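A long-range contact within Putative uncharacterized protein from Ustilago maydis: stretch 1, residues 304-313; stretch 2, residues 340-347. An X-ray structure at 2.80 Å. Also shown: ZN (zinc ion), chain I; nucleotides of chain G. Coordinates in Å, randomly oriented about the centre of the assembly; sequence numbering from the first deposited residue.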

# COMPACT_ATOMS: atom_id res chain seq x y z
N GLU C 304 -0.62 -30.40 -13.27
CA GLU C 304 -1.25 -30.94 -14.47
C GLU C 304 -1.67 -29.83 -15.42
O GLU C 304 -2.28 -28.83 -15.00
CB GLU C 304 -2.43 -31.85 -14.12
CG GLU C 304 -3.43 -31.27 -13.13
CD GLU C 304 -4.88 -31.62 -13.48
OE1 GLU C 304 -5.12 -32.14 -14.60
OE2 GLU C 304 -5.77 -31.35 -12.65
N ASN C 305 -1.29 -30.01 -16.69
CA ASN C 305 -1.59 -29.09 -17.77
C ASN C 305 -1.00 -27.68 -17.60
O ASN C 305 -1.62 -26.69 -17.95
CB ASN C 305 -3.10 -29.04 -18.01
CG ASN C 305 -3.44 -28.62 -19.42
OD1 ASN C 305 -4.12 -27.61 -19.62
ND2 ASN C 305 -2.96 -29.38 -20.42
N LEU C 306 0.21 -27.61 -17.06
CA LEU C 306 0.92 -26.34 -16.88
C LEU C 306 1.25 -25.73 -18.23
O LEU C 306 1.23 -24.52 -18.41
CB LEU C 306 2.22 -26.59 -16.12
CG LEU C 306 2.69 -25.65 -15.02
CD1 LEU C 306 4.08 -26.07 -14.60
CD2 LEU C 306 2.66 -24.16 -15.38
N TYR C 307 1.60 -26.59 -19.18
CA TYR C 307 1.95 -26.14 -20.50
C TYR C 307 1.37 -27.04 -21.59
O TYR C 307 1.05 -28.20 -21.36
CB TYR C 307 3.47 -26.02 -20.64
CG TYR C 307 4.23 -27.27 -20.26
CD1 TYR C 307 4.26 -28.38 -21.12
CD2 TYR C 307 4.92 -27.34 -19.06
CE1 TYR C 307 4.97 -29.52 -20.78
CE2 TYR C 307 5.64 -28.47 -18.72
CZ TYR C 307 5.65 -29.56 -19.58
OH TYR C 307 6.35 -30.69 -19.25
N TYR C 308 1.22 -26.45 -22.77
CA TYR C 308 0.70 -27.15 -23.92
C TYR C 308 1.76 -27.14 -24.99
O TYR C 308 2.69 -26.32 -24.94
CB TYR C 308 -0.62 -26.52 -24.41
CG TYR C 308 -0.49 -25.16 -25.05
CD1 TYR C 308 -0.56 -25.00 -26.45
CD2 TYR C 308 -0.30 -24.02 -24.27
CE1 TYR C 308 -0.43 -23.75 -27.03
CE2 TYR C 308 -0.17 -22.77 -24.84
CZ TYR C 308 -0.23 -22.64 -26.21
OH TYR C 308 -0.10 -21.38 -26.73
N THR C 309 1.64 -28.08 -25.93
CA THR C 309 2.52 -28.16 -27.09
C THR C 309 2.00 -27.23 -28.19
O THR C 309 0.88 -27.40 -28.68
CB THR C 309 2.60 -29.60 -27.65
OG1 THR C 309 1.29 -30.01 -28.08
CG2 THR C 309 3.11 -30.57 -26.61
N ALA C 310 2.83 -26.27 -28.58
CA ALA C 310 2.43 -25.19 -29.50
C ALA C 310 3.16 -25.15 -30.84
O ALA C 310 4.23 -25.75 -31.00
CB ALA C 310 2.54 -23.84 -28.78
N CYS C 311 2.59 -24.42 -31.80
CA CYS C 311 3.06 -24.39 -33.19
C CYS C 311 4.39 -23.69 -33.34
O CYS C 311 4.60 -22.61 -32.79
CB CYS C 311 2.02 -23.68 -34.05
SG CYS C 311 2.46 -23.35 -35.78
N ALA C 312 5.29 -24.31 -34.10
CA ALA C 312 6.64 -23.78 -34.32
C ALA C 312 6.72 -22.67 -35.38
O ALA C 312 7.82 -22.29 -35.81
CB ALA C 312 7.61 -24.91 -34.62
N SER C 313 5.57 -22.13 -35.78
CA SER C 313 5.54 -21.03 -36.74
C SER C 313 5.86 -19.73 -36.04
O SER C 313 5.40 -19.50 -34.91
CB SER C 313 4.17 -20.89 -37.42
OG SER C 313 4.06 -21.72 -38.56
N PRO C 340 7.70 -29.78 -31.06
CA PRO C 340 6.74 -28.76 -30.69
C PRO C 340 7.39 -27.70 -29.82
O PRO C 340 8.41 -27.96 -29.18
CB PRO C 340 5.72 -29.56 -29.87
CG PRO C 340 6.52 -30.63 -29.22
CD PRO C 340 7.75 -30.86 -30.06
N GLU C 341 6.80 -26.51 -29.82
CA GLU C 341 7.16 -25.47 -28.87
C GLU C 341 6.28 -25.66 -27.64
O GLU C 341 5.14 -26.11 -27.74
CB GLU C 341 6.88 -24.09 -29.46
CG GLU C 341 8.01 -23.08 -29.26
CD GLU C 341 8.88 -22.95 -30.50
OE1 GLU C 341 8.47 -22.21 -31.43
OE2 GLU C 341 9.96 -23.58 -30.54
N TYR C 342 6.81 -25.32 -26.47
CA TYR C 342 6.03 -25.44 -25.26
C TYR C 342 5.71 -24.08 -24.70
O TYR C 342 6.60 -23.26 -24.50
CB TYR C 342 6.73 -26.31 -24.22
CG TYR C 342 6.94 -27.75 -24.69
CD1 TYR C 342 8.17 -28.15 -25.22
CD2 TYR C 342 5.91 -28.70 -24.60
CE1 TYR C 342 8.38 -29.45 -25.64
CE2 TYR C 342 6.11 -30.01 -25.01
CZ TYR C 342 7.35 -30.38 -25.54
OH TYR C 342 7.57 -31.68 -25.97
N ARG C 343 4.43 -23.82 -24.51
CA ARG C 343 3.98 -22.56 -23.96
C ARG C 343 3.22 -22.79 -22.66
O ARG C 343 2.60 -23.83 -22.48
CB ARG C 343 3.09 -21.82 -24.97
CG ARG C 343 3.82 -21.29 -26.18
CD ARG C 343 2.98 -20.27 -26.94
NE ARG C 343 3.12 -18.89 -26.44
CZ ARG C 343 4.14 -18.07 -26.72
NH1 ARG C 343 5.16 -18.47 -27.48
NH2 ARG C 343 4.15 -16.84 -26.24
N TYR C 344 3.27 -21.82 -21.77
CA TYR C 344 2.56 -21.92 -20.50
C TYR C 344 1.08 -21.61 -20.62
O TYR C 344 0.67 -20.75 -21.40
CB TYR C 344 3.17 -20.98 -19.44
CG TYR C 344 4.48 -21.47 -18.83
CD1 TYR C 344 5.66 -20.74 -18.97
CD2 TYR C 344 4.53 -22.67 -18.11
CE1 TYR C 344 6.85 -21.18 -18.41
CE2 TYR C 344 5.72 -23.11 -17.56
CZ TYR C 344 6.87 -22.36 -17.72
OH TYR C 344 8.04 -22.81 -17.17
N ILE C 345 0.31 -22.35 -19.84
CA ILE C 345 -1.09 -22.03 -19.54
C ILE C 345 -1.27 -22.10 -18.03
O ILE C 345 -2.02 -22.92 -17.50
CB ILE C 345 -2.07 -22.94 -20.31
CG1 ILE C 345 -1.46 -24.34 -20.49
CG2 ILE C 345 -2.37 -22.30 -21.65
CD1 ILE C 345 -2.36 -25.39 -21.13
N LEU C 346 -0.57 -21.22 -17.34
CA LEU C 346 -0.43 -21.27 -15.90
C LEU C 346 -1.73 -21.08 -15.13
O LEU C 346 -2.47 -20.12 -15.35
CB LEU C 346 0.56 -20.20 -15.48
CG LEU C 346 0.89 -20.09 -13.99
CD1 LEU C 346 2.23 -20.77 -13.76
CD2 LEU C 346 0.97 -18.62 -13.60
N SER C 347 -1.99 -22.00 -14.21
CA SER C 347 -3.10 -21.83 -13.28
C SER C 347 -2.55 -21.71 -11.86
O SER C 347 -2.04 -22.69 -11.29
CB SER C 347 -4.04 -23.02 -13.37
OG SER C 347 -5.36 -22.62 -13.07
ZN ZN I . 0.45 -22.43 -36.49
P DT G 13 -3.05 -17.96 -31.01
OP1 DT G 13 -2.02 -18.98 -31.27
OP2 DT G 13 -4.04 -17.64 -32.07
O5' DT G 13 -3.84 -18.35 -29.67
C5' DT G 13 -4.08 -19.72 -29.29
C4' DT G 13 -3.31 -20.08 -28.04
O4' DT G 13 -2.55 -18.95 -27.58
C3' DT G 13 -4.16 -20.48 -26.84
O3' DT G 13 -4.26 -21.90 -26.79
C2' DT G 13 -3.32 -20.08 -25.64
C1' DT G 13 -2.29 -19.10 -26.19
N1 DT G 13 -2.37 -17.76 -25.58
C2 DT G 13 -1.21 -17.11 -25.25
O2 DT G 13 -0.10 -17.59 -25.42
N3 DT G 13 -1.39 -15.86 -24.70
C4 DT G 13 -2.59 -15.22 -24.46
O4 DT G 13 -2.60 -14.10 -23.96
C5 DT G 13 -3.77 -15.97 -24.84
C7 DT G 13 -5.12 -15.36 -24.62
C6 DT G 13 -3.60 -17.19 -25.37
P DT G 14 -5.53 -22.63 -27.38
OP1 DT G 14 -5.17 -23.02 -28.78
OP2 DT G 14 -6.75 -21.82 -27.13
O5' DT G 14 -5.53 -23.89 -26.41
C5' DT G 14 -4.29 -24.46 -25.95
C4' DT G 14 -4.58 -25.58 -24.99
O4' DT G 14 -4.59 -25.05 -23.65
C3' DT G 14 -5.94 -26.25 -25.20
O3' DT G 14 -5.91 -27.66 -24.99
C2' DT G 14 -6.84 -25.58 -24.17
C1' DT G 14 -5.89 -25.13 -23.07
N1 DT G 14 -6.23 -23.80 -22.53
C2 DT G 14 -6.58 -23.71 -21.20
O2 DT G 14 -6.58 -24.67 -20.45
N3 DT G 14 -6.91 -22.44 -20.79
C4 DT G 14 -6.94 -21.29 -21.55
O4 DT G 14 -7.25 -20.22 -21.04
C5 DT G 14 -6.57 -21.46 -22.94
C7 DT G 14 -6.58 -20.28 -23.85
C6 DT G 14 -6.25 -22.70 -23.36
P DT G 18 -11.74 -28.57 -8.97
OP1 DT G 18 -12.20 -29.95 -9.25
OP2 DT G 18 -12.42 -27.76 -7.93
O5' DT G 18 -10.19 -28.65 -8.60
C5' DT G 18 -9.29 -29.52 -9.32
C4' DT G 18 -8.01 -28.79 -9.63
O4' DT G 18 -8.32 -27.64 -10.44
C3' DT G 18 -7.26 -28.26 -8.41
O3' DT G 18 -6.25 -29.16 -7.94
C2' DT G 18 -6.69 -26.92 -8.87
C1' DT G 18 -7.39 -26.60 -10.18
N1 DT G 18 -8.13 -25.33 -10.22
C2 DT G 18 -7.81 -24.44 -11.22
O2 DT G 18 -6.94 -24.66 -12.05
N3 DT G 18 -8.56 -23.29 -11.22
C4 DT G 18 -9.57 -22.95 -10.34
O4 DT G 18 -10.15 -21.87 -10.47
C5 DT G 18 -9.85 -23.93 -9.32
C7 DT G 18 -10.93 -23.64 -8.32
C6 DT G 18 -9.13 -25.06 -9.31

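Two antiparallel β-strands, 307-310 and 341-347, pair edge to edge through a ladder of five backbone hydrogen bonds, with aromatic and aliphatic side chains packed on both faces; DNA lies against residues of both stretches, and a zinc ion is bound by Cys-311 just beyond the first strand. The ladder begins just before the first strand, where Ile-345 N donates to Leu-306 O (2.8 Å). Tyr-308 and Arg-343 then bond reciprocally, Tyr-308 N to Arg-343 O at 3.0 Å and Arg-343 N to Tyr-308 O at 3.1 Å. Ala-310 and Glu-341 repeat the pattern: Ala-310 N to Glu-341 O is very short at 2.5 Å, and Glu-341 N reaches Ala-310 O at 2.9 Å. Between these rungs lie the non-hydrogen-bonded pairs Tyr-307 with Tyr-344 and Thr-309 with Tyr-342, whose CA atoms are 4.3 and 4.8 Å apart. Here CA-H groups approach carbonyls, as in Tyr-342 CA to Tyr-308 O (3.5 Å) and Thr-309 CA to Glu-341 O (3.4 Å).

Strand alternation sends Tyr-307, Thr-309, Tyr-342 and Tyr-344 to one face. The rings of Tyr-307 and Tyr-342 meet obliquely, their planes at 76° and Tyr-307 CD1 3.9 Å from Tyr-342 CD2. The methyl of Thr-309 extends this packing, with CG2 3.4 Å from Tyr-342 CE2, while its OG1 is hydrogen-bonded elsewhere in the structure. Buried Leu-306 starts away from the partner stretch, but its end returns: its CD2 lies 3.6 Å from Tyr-344 CD2 and 3.8 Å from Leu-346 CD1, so a flexible aliphatic chain closes this end of the contact.

Tyr-308, Ala-310, Glu-341 and Arg-343 occupy the other face. The small methyl of Ala-310 lets the stem of Arg-343 lie close, Ala-310 CB being 3.9 Å from Arg-343 CG. Tyr-308 adopts a p rotamer that brings its OH 3.3 Å from Arg-343 CD, and its CD2 packs 3.8 Å from Ile-345 CG2. Ile-345, with the largest area covered by the opposing stretch, also places CD1 3.2 Å from Asn-305 OD1.

DNA lies against this same region. DT14 covers one face of the Tyr-308 ring, its C5' 3.8 Å from Tyr-308 CD1, and DT14 O4' is 3.4 Å from Ile-345 CD1. Farther along the second strand, Ser-347 OG donates a hydrogen bond to DT18 O2 (2.8 Å). Beyond the first strand, Cys-311 turns away from the partner and binds zinc through SG at 2.3 Å, anchoring the chain next to the paired strands. In all, the two stretches bury 777 Å², both sides summed.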